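Local coordinates for histidinol dehydrogenase (Elizabethkingia anophelis NUHP1, PDB 6AN0), which probably catalyses the zinc-dependent, two-step oxidation of L-histidinol to L-histidine with NAD(+), the last step of histidine biosynthesis, at residues 18-23 with 312-317; 245-250 with 279-284; 261-266 with 328-333; 319-324 with 344-349; 334-337 with 341-344. All coordinates share one frame; numbering follows the deposited sequence.

Interaction 1. Residues 18-23 with 312-317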
# COMPACT_ATOMS: atom_id res chain seq x y z
N SER A 18 31.47 8.37 -8.49
CA SER A 18 31.50 8.95 -7.15
C SER A 18 30.62 10.19 -7.02
O SER A 18 30.29 10.59 -5.90
CB SER A 18 32.94 9.29 -6.76
OG SER A 18 33.55 10.08 -7.76
N GLU A 19 30.24 10.81 -8.14
CA GLU A 19 29.40 11.99 -8.11
C GLU A 19 27.92 11.68 -8.31
O GLU A 19 27.08 12.57 -8.12
CB GLU A 19 29.86 13.00 -9.17
N TRP A 20 27.56 10.44 -8.66
CA TRP A 20 26.16 10.13 -8.94
C TRP A 20 25.29 10.37 -7.72
O TRP A 20 24.15 10.84 -7.85
CB TRP A 20 26.02 8.69 -9.44
CG TRP A 20 26.55 8.46 -10.81
CD1 TRP A 20 27.46 9.22 -11.48
CD2 TRP A 20 26.20 7.39 -11.69
NE1 TRP A 20 27.70 8.69 -12.73
CE2 TRP A 20 26.94 7.56 -12.88
CE3 TRP A 20 25.34 6.29 -11.59
CZ2 TRP A 20 26.84 6.68 -13.96
CZ3 TRP A 20 25.24 5.42 -12.67
CH2 TRP A 20 25.98 5.62 -13.83
N LYS A 21 25.81 10.05 -6.53
CA LYS A 21 25.07 10.30 -5.29
C LYS A 21 24.55 11.73 -5.23
O LYS A 21 23.44 11.98 -4.75
CB LYS A 21 25.96 10.00 -4.08
N ASN A 22 25.34 12.68 -5.74
CA ASN A 22 24.91 14.08 -5.73
C ASN A 22 24.00 14.41 -6.91
O ASN A 22 23.08 15.23 -6.76
CB ASN A 22 26.13 14.99 -5.73
CG ASN A 22 26.98 14.79 -4.50
OD1 ASN A 22 28.19 14.55 -4.60
ND2 ASN A 22 26.35 14.85 -3.34
N LEU A 23 24.22 13.79 -8.06
CA LEU A 23 23.44 14.14 -9.24
C LEU A 23 22.02 13.59 -9.22
O LEU A 23 21.19 14.04 -10.01
CB LEU A 23 24.17 13.67 -10.50
CG LEU A 23 25.51 14.38 -10.72
CD1 LEU A 23 26.24 13.78 -11.91
CD2 LEU A 23 25.30 15.87 -10.91
N ILE A 312 23.10 15.28 -18.53
CA ILE A 312 24.26 14.44 -18.21
C ILE A 312 24.59 13.58 -19.41
O ILE A 312 23.72 12.88 -19.94
CB ILE A 312 23.98 13.57 -16.97
CG1 ILE A 312 23.50 14.45 -15.81
CG2 ILE A 312 25.23 12.76 -16.59
CD1 ILE A 312 22.98 13.68 -14.61
N VAL A 313 25.86 13.60 -19.83
CA VAL A 313 26.35 12.71 -20.88
C VAL A 313 27.00 11.49 -20.22
O VAL A 313 27.89 11.63 -19.37
CB VAL A 313 27.34 13.42 -21.81
CG1 VAL A 313 27.87 12.43 -22.84
CG2 VAL A 313 26.66 14.58 -22.50
N LEU A 314 26.55 10.31 -20.62
CA LEU A 314 27.08 9.04 -20.16
C LEU A 314 27.33 8.16 -21.37
O LEU A 314 26.56 8.19 -22.33
CB LEU A 314 26.11 8.36 -19.17
CG LEU A 314 25.85 9.12 -17.86
CD1 LEU A 314 24.65 8.55 -17.08
CD2 LEU A 314 27.11 9.15 -17.00
N ASP A 315 28.40 7.36 -21.33
CA ASP A 315 28.94 6.79 -22.57
C ASP A 315 28.27 5.49 -23.01
O ASP A 315 28.80 4.82 -23.90
CB ASP A 315 30.46 6.60 -22.44
CG ASP A 315 30.86 5.66 -21.32
OD1 ASP A 315 29.99 4.99 -20.74
OD2 ASP A 315 32.07 5.60 -21.03
N SER A 316 27.13 5.12 -22.42
CA SER A 316 26.39 3.97 -22.92
C SER A 316 24.96 4.03 -22.41
O SER A 316 24.67 4.67 -21.39
CB SER A 316 27.04 2.64 -22.52
OG SER A 316 26.85 2.38 -21.14
N ILE A 317 24.05 3.37 -23.14
CA ILE A 317 22.66 3.27 -22.70
C ILE A 317 22.58 2.48 -21.39
O ILE A 317 21.78 2.80 -20.51
CB ILE A 317 21.78 2.64 -23.80
CG1 ILE A 317 21.71 3.57 -25.01
CG2 ILE A 317 20.37 2.34 -23.29
CD1 ILE A 317 21.06 2.94 -26.23

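Interaction 2. Residues 245-250 with 279-284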
# COMPACT_ATOMS: atom_id res chain seq x y z
N VAL A 245 14.69 11.53 -19.06
CA VAL A 245 14.73 11.11 -20.45
C VAL A 245 16.09 10.51 -20.74
O VAL A 245 17.12 11.08 -20.35
CB VAL A 245 14.45 12.29 -21.41
CG1 VAL A 245 14.46 11.83 -22.88
CG2 VAL A 245 13.14 12.99 -21.04
N ILE A 246 16.10 9.39 -21.45
CA ILE A 246 17.32 8.78 -21.99
C ILE A 246 17.27 8.90 -23.51
O ILE A 246 16.31 8.43 -24.15
CB ILE A 246 17.47 7.32 -21.56
CG1 ILE A 246 17.52 7.22 -20.03
CG2 ILE A 246 18.72 6.70 -22.20
CD1 ILE A 246 17.71 5.77 -19.52
N ALA A 247 18.30 9.50 -24.11
CA ALA A 247 18.30 9.80 -25.54
C ALA A 247 19.60 9.35 -26.19
O ALA A 247 20.69 9.69 -25.70
CB ALA A 247 18.10 11.31 -25.77
N ASP A 248 19.50 8.62 -27.30
CA ASP A 248 20.68 8.31 -28.10
C ASP A 248 20.60 9.06 -29.42
O ASP A 248 19.79 9.98 -29.58
CB ASP A 248 20.83 6.78 -28.26
CG ASP A 248 19.74 6.15 -29.11
OD1 ASP A 248 18.91 6.88 -29.70
OD2 ASP A 248 19.71 4.90 -29.19
N THR A 249 21.46 8.69 -30.38
CA THR A 249 21.51 9.41 -31.65
C THR A 249 20.22 9.28 -32.46
O THR A 249 20.03 10.05 -33.41
CB THR A 249 22.70 8.93 -32.49
OG1 THR A 249 22.59 7.52 -32.70
CG2 THR A 249 24.01 9.22 -31.77
N THR A 250 19.33 8.35 -32.12
CA THR A 250 18.06 8.22 -32.83
C THR A 250 16.96 9.08 -32.23
O THR A 250 15.86 9.12 -32.80
CB THR A 250 17.58 6.76 -32.86
OG1 THR A 250 17.13 6.37 -31.55
CG2 THR A 250 18.69 5.83 -33.32
N GLU A 279 27.46 14.13 -26.61
CA GLU A 279 27.33 15.55 -26.30
C GLU A 279 26.55 16.29 -27.37
O GLU A 279 25.89 17.30 -27.07
CB GLU A 279 28.73 16.14 -26.13
CG GLU A 279 28.79 17.44 -25.38
CD GLU A 279 30.22 17.78 -24.98
OE1 GLU A 279 30.43 18.81 -24.31
OE2 GLU A 279 31.12 17.00 -25.35
N ASN A 280 26.61 15.83 -28.62
CA ASN A 280 25.90 16.51 -29.70
C ASN A 280 24.39 16.45 -29.51
O ASN A 280 23.68 17.42 -29.78
CB ASN A 280 26.30 15.91 -31.05
CG ASN A 280 25.68 16.65 -32.21
OD1 ASN A 280 24.84 16.11 -32.93
ND2 ASN A 280 26.09 17.90 -32.41
N ILE A 281 23.87 15.31 -29.04
CA ILE A 281 22.45 15.21 -28.71
C ILE A 281 22.09 16.18 -27.60
O ILE A 281 21.05 16.83 -27.64
CB ILE A 281 22.09 13.76 -28.32
CG1 ILE A 281 22.42 12.79 -29.46
CG2 ILE A 281 20.62 13.67 -27.91
CD1 ILE A 281 22.91 11.45 -28.96
N LEU A 282 22.94 16.25 -26.57
CA LEU A 282 22.70 17.19 -25.48
C LEU A 282 22.67 18.63 -25.99
O LEU A 282 21.75 19.39 -25.67
CB LEU A 282 23.77 17.02 -24.40
CG LEU A 282 23.61 17.92 -23.18
CD1 LEU A 282 22.31 17.62 -22.43
CD2 LEU A 282 24.81 17.77 -22.26
N GLN A 283 23.67 19.02 -26.79
CA GLN A 283 23.73 20.40 -27.27
C GLN A 283 22.53 20.74 -28.15
O GLN A 283 21.95 21.82 -28.02
CB GLN A 283 25.05 20.63 -28.02
N GLN A 284 22.14 19.84 -29.06
CA GLN A 284 20.99 20.12 -29.91
C GLN A 284 19.70 20.22 -29.10
O GLN A 284 18.85 21.07 -29.38
CB GLN A 284 20.85 19.04 -30.99
CG GLN A 284 21.82 19.19 -32.15
CD GLN A 284 21.52 18.20 -33.26
OE1 GLN A 284 20.37 18.07 -33.69
NE2 GLN A 284 22.55 17.50 -33.72

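Interaction 3. Residues 261-266 with 328-333. With ZN (zinc ion), chain B.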
# COMPACT_ATOMS: atom_id res chain seq x y z
N LEU A 261 10.20 20.33 -21.41
CA LEU A 261 9.47 21.55 -21.08
C LEU A 261 8.04 21.24 -20.63
O LEU A 261 7.48 21.99 -19.83
CB LEU A 261 9.48 22.51 -22.26
CG LEU A 261 10.85 23.16 -22.49
CD1 LEU A 261 10.90 23.91 -23.79
CD2 LEU A 261 11.18 24.09 -21.33
N SER A 262 7.46 20.15 -21.12
CA SER A 262 6.12 19.78 -20.66
C SER A 262 6.13 19.45 -19.17
O SER A 262 5.22 19.85 -18.44
CB SER A 262 5.57 18.61 -21.48
OG SER A 262 6.23 17.39 -21.22
N GLN A 263 7.17 18.76 -18.70
CA GLN A 263 7.27 18.49 -17.27
C GLN A 263 7.63 19.76 -16.49
O GLN A 263 7.09 19.99 -15.40
CB GLN A 263 8.31 17.40 -17.02
CG GLN A 263 8.49 17.05 -15.54
CD GLN A 263 7.20 16.55 -14.93
OE1 GLN A 263 6.59 17.22 -14.10
NE2 GLN A 263 6.77 15.38 -15.36
N ALA A 264 8.53 20.59 -17.03
CA ALA A 264 9.01 21.77 -16.29
C ALA A 264 7.90 22.78 -16.03
O ALA A 264 7.90 23.44 -14.99
CB ALA A 264 10.14 22.46 -17.04
N GLU A 265 6.95 22.91 -16.96
CA GLU A 265 5.90 23.91 -16.79
C GLU A 265 4.90 23.55 -15.70
O GLU A 265 4.04 24.38 -15.38
CB GLU A 265 5.16 24.13 -18.11
CG GLU A 265 4.06 23.11 -18.35
CD GLU A 265 3.25 23.39 -19.61
OE1 GLU A 265 3.33 24.51 -20.15
OE2 GLU A 265 2.52 22.47 -20.06
N HIS A 266 4.99 22.35 -15.11
CA HIS A 266 4.05 21.98 -14.06
C HIS A 266 4.19 22.85 -12.82
O HIS A 266 3.19 23.22 -12.19
CB HIS A 266 4.23 20.51 -13.67
CG HIS A 266 3.27 19.59 -14.33
ND1 HIS A 266 1.90 19.69 -14.16
CD2 HIS A 266 3.47 18.55 -15.18
CE1 HIS A 266 1.30 18.75 -14.87
NE2 HIS A 266 2.23 18.04 -15.49
N ALA A 328 15.33 6.70 -9.77
CA ALA A 328 13.96 6.19 -9.60
C ALA A 328 12.94 7.26 -10.00
O ALA A 328 12.22 7.79 -9.14
CB ALA A 328 13.73 5.72 -8.16
N PRO A 329 12.84 7.57 -11.29
CA PRO A 329 12.03 8.71 -11.72
C PRO A 329 10.53 8.42 -11.71
O PRO A 329 10.07 7.30 -11.93
CB PRO A 329 12.50 8.96 -13.16
CG PRO A 329 12.92 7.56 -13.65
CD PRO A 329 13.54 6.91 -12.41
N GLU A 330 9.75 9.48 -11.44
CA GLU A 330 8.30 9.36 -11.59
C GLU A 330 7.92 8.96 -13.02
O GLU A 330 7.12 8.05 -13.24
CB GLU A 330 7.63 10.69 -11.22
CG GLU A 330 6.12 10.64 -11.34
CD GLU A 330 5.47 12.01 -11.36
OE1 GLU A 330 6.19 13.00 -11.61
OE2 GLU A 330 4.25 12.09 -11.16
N HIS A 331 8.49 9.65 -14.02
CA HIS A 331 8.30 9.32 -15.43
C HIS A 331 9.65 9.06 -16.07
O HIS A 331 10.61 9.81 -15.85
CB HIS A 331 7.64 10.46 -16.21
CG HIS A 331 6.35 10.94 -15.64
ND1 HIS A 331 6.28 12.02 -14.78
CD2 HIS A 331 5.08 10.53 -15.84
CE1 HIS A 331 5.02 12.24 -14.47
NE2 HIS A 331 4.27 11.35 -15.09
N LEU A 332 9.72 8.02 -16.90
CA LEU A 332 10.94 7.68 -17.64
C LEU A 332 10.60 7.66 -19.12
O LEU A 332 9.71 6.93 -19.53
CB LEU A 332 11.47 6.31 -17.20
CG LEU A 332 12.61 5.73 -18.03
CD1 LEU A 332 13.82 6.68 -17.98
CD2 LEU A 332 13.00 4.35 -17.50
N ILE A 333 11.32 8.44 -19.92
CA ILE A 333 11.15 8.41 -21.38
C ILE A 333 12.39 7.77 -22.00
O ILE A 333 13.50 8.29 -21.84
CB ILE A 333 10.89 9.80 -21.96
CG1 ILE A 333 9.65 10.45 -21.30
CG2 ILE A 333 10.71 9.71 -23.49
CD1 ILE A 333 9.28 11.83 -21.85
ZN ZN B . 1.92 16.54 -16.90
O HOH W 1 3.94 16.35 -17.13
O HOH W 2 2.30 14.90 -15.45

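Interaction 4. Residues 319-324 with 344-349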
# COMPACT_ATOMS: atom_id res chain seq x y z
N LYS A 319 24.73 2.47 -18.99
CA LYS A 319 25.07 3.39 -17.90
C LYS A 319 23.91 4.34 -17.61
O LYS A 319 23.63 4.64 -16.44
CB LYS A 319 26.33 4.19 -18.24
CG LYS A 319 27.53 3.85 -17.41
CD LYS A 319 28.72 4.70 -17.81
CE LYS A 319 30.02 4.11 -17.31
NZ LYS A 319 31.17 4.92 -17.77
N CYS A 320 23.24 4.83 -18.65
CA CYS A 320 22.09 5.70 -18.45
C CYS A 320 21.00 5.00 -17.65
O CYS A 320 20.41 5.60 -16.75
CB CYS A 320 21.53 6.17 -19.80
SG CYS A 320 22.61 7.29 -20.75
N ILE A 321 20.72 3.74 -17.98
CA ILE A 321 19.71 2.96 -17.25
C ILE A 321 20.13 2.81 -15.79
O ILE A 321 19.29 2.90 -14.88
CB ILE A 321 19.51 1.59 -17.92
CG1 ILE A 321 18.98 1.73 -19.35
CG2 ILE A 321 18.58 0.70 -17.07
CD1 ILE A 321 17.52 2.03 -19.44
N ALA A 322 21.42 2.54 -15.54
CA ALA A 322 21.89 2.38 -14.17
C ALA A 322 21.73 3.68 -13.39
O ALA A 322 21.29 3.66 -12.23
CB ALA A 322 23.35 1.91 -14.15
N PHE A 323 22.04 4.82 -14.01
CA PHE A 323 21.75 6.11 -13.37
C PHE A 323 20.26 6.25 -13.10
O PHE A 323 19.85 6.66 -12.00
CB PHE A 323 22.27 7.26 -14.23
CG PHE A 323 22.15 8.61 -13.58
CD1 PHE A 323 23.27 9.25 -13.07
CD2 PHE A 323 20.92 9.26 -13.49
CE1 PHE A 323 23.17 10.49 -12.47
CE2 PHE A 323 20.81 10.50 -12.90
CZ PHE A 323 21.94 11.12 -12.38
N SER A 324 19.43 5.92 -14.10
CA SER A 324 17.98 6.08 -13.92
C SER A 324 17.47 5.21 -12.78
O SER A 324 16.59 5.63 -12.01
CB SER A 324 17.26 5.73 -15.23
OG SER A 324 15.85 5.93 -15.10
N ASP A 344 13.69 -4.67 -19.67
CA ASP A 344 13.90 -5.62 -18.58
C ASP A 344 14.89 -5.08 -17.55
O ASP A 344 14.84 -5.49 -16.39
CB ASP A 344 14.41 -6.97 -19.10
CG ASP A 344 13.33 -7.81 -19.73
OD1 ASP A 344 12.14 -7.44 -19.68
OD2 ASP A 344 13.67 -8.87 -20.31
N LYS A 345 15.82 -4.21 -17.98
CA LYS A 345 16.84 -3.64 -17.10
C LYS A 345 16.33 -2.49 -16.24
O LYS A 345 17.06 -2.05 -15.34
CB LYS A 345 18.03 -3.14 -17.93
CG LYS A 345 18.62 -4.16 -18.89
CD LYS A 345 19.14 -5.37 -18.16
CE LYS A 345 20.39 -5.94 -18.84
NZ LYS A 345 20.24 -6.05 -20.32
N ILE A 346 15.14 -1.98 -16.50
CA ILE A 346 14.56 -0.92 -15.66
C ILE A 346 14.05 -1.54 -14.37
O ILE A 346 13.25 -2.49 -14.40
CB ILE A 346 13.42 -0.21 -16.41
CG1 ILE A 346 13.92 0.43 -17.70
CG2 ILE A 346 12.73 0.82 -15.49
CD1 ILE A 346 12.79 0.86 -18.60
N THR A 347 14.48 -1.00 -13.23
CA THR A 347 14.07 -1.58 -11.96
C THR A 347 13.22 -0.67 -11.09
O THR A 347 12.46 -1.18 -10.27
CB THR A 347 15.27 -2.06 -11.13
OG1 THR A 347 16.19 -0.98 -10.92
CG2 THR A 347 15.99 -3.22 -11.83
N SER A 348 13.33 0.65 -11.24
CA SER A 348 12.46 1.59 -10.55
C SER A 348 12.10 2.72 -11.51
O SER A 348 12.99 3.43 -11.99
CB SER A 348 13.11 2.17 -9.29
OG SER A 348 13.31 1.18 -8.31
N ALA A 349 10.80 2.90 -11.74
CA ALA A 349 10.23 4.01 -12.50
C ALA A 349 8.72 3.96 -12.33
O ALA A 349 8.14 2.88 -12.32
CB ALA A 349 10.60 3.93 -13.98
O HOH W 3 14.86 3.55 -14.08

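Interaction 5. Residues 334-337 with 341-344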
# COMPACT_ATOMS: atom_id res chain seq x y z
N LEU A 334 12.20 6.67 -22.72
CA LEU A 334 13.30 6.00 -23.42
C LEU A 334 13.25 6.42 -24.88
O LEU A 334 12.60 5.78 -25.71
CB LEU A 334 13.23 4.48 -23.28
CG LEU A 334 13.34 3.92 -21.87
CD1 LEU A 334 13.41 2.38 -21.98
CD2 LEU A 334 14.57 4.49 -21.12
N ALA A 335 13.95 7.51 -25.20
CA ALA A 335 14.02 8.01 -26.58
C ALA A 335 15.20 7.36 -27.29
O ALA A 335 16.18 8.00 -27.70
CB ALA A 335 14.10 9.53 -26.58
N ILE A 336 15.11 6.04 -27.43
CA ILE A 336 16.20 5.26 -27.97
C ILE A 336 15.65 4.21 -28.91
O ILE A 336 14.46 3.90 -28.93
CB ILE A 336 17.04 4.56 -26.88
CG1 ILE A 336 16.18 3.48 -26.18
CG2 ILE A 336 17.66 5.57 -25.93
CD1 ILE A 336 16.81 2.87 -24.95
N GLU A 337 16.58 3.68 -29.70
CA GLU A 337 16.36 2.56 -30.59
C GLU A 337 16.14 1.27 -29.81
O GLU A 337 16.81 1.02 -28.80
CB GLU A 337 17.61 2.42 -31.46
CG GLU A 337 17.41 1.87 -32.83
CD GLU A 337 18.61 2.15 -33.70
OE1 GLU A 337 19.75 1.85 -33.27
OE2 GLU A 337 18.43 2.71 -34.79
N ASN A 341 15.01 -4.23 -26.01
CA ASN A 341 16.24 -4.80 -25.49
C ASN A 341 16.63 -4.22 -24.14
O ASN A 341 17.60 -4.70 -23.55
CB ASN A 341 17.37 -4.60 -26.50
CG ASN A 341 17.11 -5.33 -27.81
OD1 ASN A 341 16.34 -6.28 -27.85
ND2 ASN A 341 17.74 -4.87 -28.88
N TYR A 342 15.91 -3.22 -23.63
CA TYR A 342 16.31 -2.50 -22.43
C TYR A 342 15.27 -2.47 -21.32
O TYR A 342 15.65 -2.21 -20.17
CB TYR A 342 16.70 -1.04 -22.78
CG TYR A 342 17.81 -0.99 -23.80
CD1 TYR A 342 19.13 -1.22 -23.42
CD2 TYR A 342 17.55 -0.75 -25.14
CE1 TYR A 342 20.16 -1.20 -24.37
CE2 TYR A 342 18.57 -0.72 -26.08
CZ TYR A 342 19.87 -0.95 -25.69
OH TYR A 342 20.88 -0.92 -26.63
N THR A 343 13.99 -2.69 -21.61
CA THR A 343 12.97 -2.49 -20.58
C THR A 343 13.14 -3.48 -19.42
O THR A 343 12.75 -3.15 -18.28
CB THR A 343 11.56 -2.60 -21.17
OG1 THR A 343 11.43 -3.80 -21.92
CG2 THR A 343 11.24 -1.41 -22.08
N ASP A 344 13.69 -4.67 -19.67
CA ASP A 344 13.90 -5.62 -18.58
C ASP A 344 14.89 -5.08 -17.55
O ASP A 344 14.84 -5.49 -16.39
CB ASP A 344 14.41 -6.97 -19.10
CG ASP A 344 13.33 -7.81 -19.73
OD1 ASP A 344 12.14 -7.44 -19.68
OD2 ASP A 344 13.67 -8.87 -20.31
O HOH W 4 19.30 1.00 -29.04

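Interaction 1. Residues 18-23 with 312-317
The backbone NH of L23 and that of N22 both donate to E19 O, at 3.1 Å from L23 N and 3.0 Å from N22 N, and this shared acceptor lies at the turn that sets W20 and L23 against the segment 312-317. The short helix here follows the edge strand 10-13 of the six-stranded parallel sheet in this Rossmann-like domain, and it meets the C-terminal end of the adjacent strand 310-313. No hydrogen bond spans the two segments, which are joined by hydrocarbon alone. L23 and I312 approach methyl to methyl, L23 CD1 lying 4.2 Å from I312 CD1. The extended backbone carries on past the strand to put L314 on the same side as I312, while V313 faces away from the helix. F323 of helix 317-327 touches L23, I312 and L314 and meets the W20 ring edge-to-face. S316 is the N-cap of that helix, its OG accepting from K319 N. With CG placed beside its backbone N (chi1 -71°), W20 reaches over the strand end, and its benzo carbon CZ2 slants against the L314 methyl CD2 at 3.9 Å.

Interaction 2. Residues 245-250 with 279-284
As the backbone leaves strand 242-247 it turns past the first turn of helix 279-293, coming nearest where T249 CA lies 6.6 Å from I281 CA. I281 is the one helix residue that makes the contact. Its CD1 methyl lies over the flat D248-T249 peptide, 3.4 Å from D248 C and equally close to T249 N, on a line almost perpendicular to the peptide plane. This is tight packing, which may be why chi2 sits at 145°, well away from a staggered value. The second branch, CG2, stands anti to the backbone N of I281 and reaches back to the end of the strand, 4.1 Å from A247 CB. T249 adds its own methyl: CG2 comes within 3.8 Å of I281 CD1, the two side chains crossing at about a right angle. The arrangement belongs to the alpha/beta layering of this Rossmann-like domain, in which a helix that follows strand 271-276 also packs on the neighbouring strand 242-247. I281 touches T276 as well, and I281 N is bonded to D278 OD1 at the start of the helix. Beneath the methyl, the loop is shaped by an Asx turn. D248 OD1 takes two bonds: T250 N, 2.9 Å away, approaches from above the carboxylate plane (51° out of it), while the T250 hydroxyl donates from OG1 at 2.6 Å to the syn lone pair. The other oxygen, D248 OD2, accepts a weak bond from E337 N.

Interaction 3. Residues 261-266 with 328-333
Q263 points from helix 253-264 toward H331, its CG anti to the backbone N (chi1 180°) and the chain then bent at chi2 (60°). The aliphatic part, from CB through CG, runs beside strand 242-247, where the side chain packs on V243. CD carries the amide into the predicted substrate site. There OE1 is hydrogen-bonded by the S241 hydroxyl, which fixes which way the amide is turned. NE2 therefore faces H331, 3.4 Å from ND1 and 3.7 Å from CE1, with the amide and imidazole planes inclined by 27°. The H331 ring has its own anchor, since ND1 is hydrogen-bonded to E242 O. E330 approaches more distantly, its OE1 4.5 Å from Q263 NE2. E330 and H331 are the predicted proton acceptors, so this contact gathers the likely catalytic groups near the metal. Three residues after Q263, H266 binds the zinc ion through NE2 at 2.1 Å. D364 and, from the second subunit, H423 complete the protein ligands, with two waters at 2.0 and 2.2 Å. Q263 is also predicted to ligate the zinc, but in this structure its OE1 stays 5.5 Å from the metal. The waters may hold places that the substrate or the glutamine would take. E265, just before H266, is bonded to H423 and A422 of the second subunit. Within the chain, Q263 leans across the start of strand 242-247, between the C-terminal end of helix 253-264 and the start of strand 331-335, with helix 360-365 supplying E360 and D364 beside H331.

Interaction 4. Residues 319-324 with 344-349
The K345-I346 peptide offers one face to the helix: I321 CG2 sits 3.6 Å from K345 O, almost squarely above the carbonyl plane. N325, one turn further along the helix, donates through ND2 to the same oxygen, while its OD1 receives T347 N, so one asparagine grips the loop on two backbone atoms. The chi1 of -62° turns I321 CG2 away from its own N, where it also meets K345 CB at 4.0 Å. Beyond CB, the lysine chain bends repeatedly and heads away from the helix. The longer branch of I321 goes to the next residue: with chi2 at -78°, CD1 comes 4.3 Å from I346 CG1, and I346 itself leans on L332 and L334 of the sheet. Nearer the end of the helix, a water links helix and loop. The hydroxyl of S324 donates from OG to this water at 2.8 Å, and the water in turn donates to S348 O, also at 2.8 Å. S348 OG faces elsewhere, to K392 of the second subunit, which also bonds T347 O; R124 of that subunit holds I346 O. One face of the segment 344-349 is thus turned to the helix and another to the dimer partner. Segment 344-349 belongs to the helix-free loop from 331-335 to 351-354, while helix 317-327 makes the beta-alpha-beta crossover between parallel strands 310-313 and 331-335 of the Rossmann-like domain.

Interaction 5. Residues 334-337 with 341-344
A chi1 of 66° in I336 wedges CG1 between the backbone N and the carbonyl carbon, and a chi1 of -58° in Y342 lays its ring beside its own backbone N; together these torsions bring I336 CD1 within 3.7 Å of Y342 CD2. The methyl approaches the ring at a slant and is also 4.1 Å from Y342 CG. The next residue meets the ring differently: E337 O lies at the ring edge, close to its plane, 3.7 Å from Y342 CE2. N341, which precedes the tyrosine, puts CB over one ring face, 4.0 Å above it and displaced toward the rim. I317 of helix 317-327 touches both I336 and Y342. The bend that presents I336 is an inverse gamma turn centred on A335, closed by a weak bond from I336 N to L334 O (3.1 Å). It falls where the inner strand 331-335 of the parallel sheet ends and the chain enters the loop toward 351-354, one of the sheet's two outermost strands. Residues 341-344 belong to this loop, which folds back along the side chains at the strand end. Closer to the sheet, L334 and T343 make a looser pair, with L334 CD1 4.4 Å from T343 CG2; both also touch L354. T343 faces the dimer partner too: its backbone O accepts from R124 of the second subunit, and T343 packs on F396 of that subunit.

In the fold
Interactions 1, 2, 3 and 5 reach the parallel sheet, against which interaction 4 packs. Strands 242-247 and 331-335 are neighbours: I246 N is 2.8 Å from I333 O, linking interactions 2 and 3, and I246 O is 2.7 Å from A335 N, linking interactions 2 and 5, both probable hydrogen bonds. Helix 317-327 connects interactions 1 and 4, whose centres are 12 Å apart, with W20 CZ3 3.5 Å from F323 N. Interactions 4 and 5 share D344 and meet at I346 and L334. Interaction 3 alone holds the zinc and predicted catalytic residues. Interaction 4 borders it, P329 CD being 3.3 Å from S324 O, and the S324 side chain is about 9 Å from that of H331.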